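Local atomic coordinates of designed helical repeat protein (Synthetic construct, PDB entry 5CWD), a protein that has no known natural function, being a computationally designed, disulfide-containing helical repeat protein made to explore folds that repeat proteins can adopt. Residues A[41-44]-A[45-49]. Residues are numbered along the deposited sequence; the frame is centred on the assembly and turned at random.
Sequences AGMP and TKEAA
Pro44 O accepts the backbone N-H of Ala48, with 3.1 Å from Ala48 N to Pro44 O and an N-H...O angle of 163°. The bond closes the opening turn of the helix, with Pro44 at its N-cap. Ala48 CB lies 3.6 Å from Pro44 O. Ala49 N hydrogen-bonds to Thr45 O to carry the helix onward.

Met43 runs out beside this turn. Its CG stands anti to the backbone N (chi1 177°) and the chain stays straight as far as SD. Met43 SD lies 4.1 Å from Ala48 CA, with Ala48 CB almost as near. The bend at chi3 then places CE. Glu47 extends toward the loop, its CG anti to the backbone N. The side chains of Met43 and Glu47 cross at about a right angle, and Glu47 OE1 lies 4.0 Å from Met43 CG. This is van der Waals contact.

A Schellman motif at Gly42, which has positive phi, closes off the end of helix 24-40, and the loop leads directly into helix 45-63. Met43 touches Lys4 and Ala7 of helix 4-20, and Pro44 touches Lys4, while Thr45 OG1 hydrogen-bonds to Ala83 O and Ala49 packs on Val79, both in helix 66-83.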
ATOM      1  N   ALA A  41      16.316  16.633   2.558  1.00 60.02           N
ATOM      2  CA  ALA A  41      16.987  15.902   1.491  1.00 61.36           C
ATOM      3  C   ALA A  41      16.710  16.530   0.130  1.00 62.46           C
ATOM      4  O   ALA A  41      17.319  16.151  -0.871  1.00 65.24           O
ATOM      5  CB  ALA A  41      16.550  14.443   1.495  1.00 64.09           C
ATOM      6  N   GLY A  42      15.784  17.486   0.096  1.00 61.35           N
ATOM      7  CA  GLY A  42      15.423  18.152  -1.140  1.00 57.77           C
ATOM      8  C   GLY A  42      14.622  17.239  -2.042  1.00 57.12           C
ATOM      9  O   GLY A  42      14.639  17.389  -3.264  1.00 56.69           O
ATOM     10  N   MET A  43      13.926  16.283  -1.434  1.00 58.23           N
ATOM     11  CA  MET A  43      13.076  15.359  -2.173  1.00 58.15           C
ATOM     12  C   MET A  43      11.655  15.906  -2.252  1.00 57.53           C
ATOM     13  O   MET A  43      11.156  16.472  -1.279  1.00 58.10           O
ATOM     14  CB  MET A  43      13.069  13.980  -1.513  1.00 59.95           C
ATOM     15  CG  MET A  43      12.135  12.979  -2.186  1.00 59.46           C
ATOM     16  SD  MET A  43      12.146  11.361  -1.398  1.00 56.16           S
ATOM     17  CE  MET A  43      13.832  10.848  -1.716  1.00 64.85           C
ATOM     18  N   PRO A  44      10.995  15.746  -3.412  1.00 56.25           N
ATOM     19  CA  PRO A  44       9.595  16.172  -3.510  1.00 54.81           C
ATOM     20  C   PRO A  44       8.706  15.462  -2.494  1.00 55.17           C
ATOM     21  O   PRO A  44       8.837  14.252  -2.303  1.00 56.05           O
ATOM     22  CB  PRO A  44       9.211  15.788  -4.942  1.00 55.57           C
ATOM     23  CG  PRO A  44      10.497  15.752  -5.684  1.00 53.82           C
ATOM     24  CD  PRO A  44      11.514  15.265  -4.705  1.00 55.59           C
ATOM     25  N   THR A  45       7.816  16.209  -1.850  1.00 53.95           N
ATOM     26  CA  THR A  45       6.932  15.648  -0.837  1.00 54.20           C
ATOM     27  C   THR A  45       6.065  14.528  -1.404  1.00 53.63           C
ATOM     28  O   THR A  45       5.801  13.536  -0.726  1.00 55.37           O
ATOM     29  CB  THR A  45       6.022  16.727  -0.229  1.00 55.80           C
ATOM     30  OG1 THR A  45       5.358  17.441  -1.282  1.00 58.23           O
ATOM     31  CG2 THR A  45       6.835  17.698   0.615  1.00 56.91           C
ATOM     32  N   LYS A  46       5.626  14.689  -2.648  1.00 53.47           N
ATOM     33  CA  LYS A  46       4.805  13.677  -3.305  1.00 52.41           C
ATOM     34  C   LYS A  46       5.510  12.327  -3.337  1.00 51.69           C
ATOM     35  O   LYS A  46       4.947  11.311  -2.928  1.00 53.07           O
ATOM     36  CB  LYS A  46       4.453  14.104  -4.732  1.00 53.74           C
ATOM     37  CG  LYS A  46       3.449  15.240  -4.823  1.00 50.92           C
ATOM     38  CD  LYS A  46       2.798  15.288  -6.200  1.00 51.12           C
ATOM     39  CE  LYS A  46       1.645  16.279  -6.240  1.00 53.49           C
ATOM     40  NZ  LYS A  46       0.854  16.158  -7.496  1.00 55.37           N
ATOM     41  N   GLU A  47       6.746  12.324  -3.825  1.00 53.48           N
ATOM     42  CA  GLU A  47       7.506  11.090  -3.968  1.00 53.99           C
ATOM     43  C   GLU A  47       7.794  10.493  -2.596  1.00 52.38           C
ATOM     44  O   GLU A  47       7.771   9.272  -2.416  1.00 54.82           O
ATOM     45  CB  GLU A  47       8.807  11.347  -4.729  1.00 55.71           C
ATOM     46  CG  GLU A  47       9.368  10.119  -5.432  1.00 58.84           C
ATOM     47  CD  GLU A  47      10.611  10.432  -6.243  1.00 64.24           C
ATOM     48  OE1 GLU A  47      11.509  11.121  -5.714  1.00 66.25           O
ATOM     49  OE2 GLU A  47      10.686   9.994  -7.412  1.00 64.83           O
ATOM     50  N   ALA A  48       8.055  11.363  -1.627  1.00 50.51           N
ATOM     51  CA  ALA A  48       8.261  10.930  -0.253  1.00 51.42           C
ATOM     52  C   ALA A  48       7.032  10.187   0.255  1.00 52.55           C
ATOM     53  O   ALA A  48       7.121   9.041   0.705  1.00 54.76           O
ATOM     54  CB  ALA A  48       8.563  12.119   0.634  1.00 52.52           C
ATOM     55  N   ALA A  49       5.883  10.849   0.169  1.00 53.69           N
ATOM     56  CA  ALA A  49       4.619  10.267   0.598  1.00 51.95           C
ATOM     57  C   ALA A  49       4.313   8.990  -0.179  1.00 52.11           C
ATOM     58  O   ALA A  49       3.753   8.041   0.369  1.00 54.27           O
ATOM     59  CB  ALA A  49       3.496  11.271   0.428  1.00 52.03           C
TER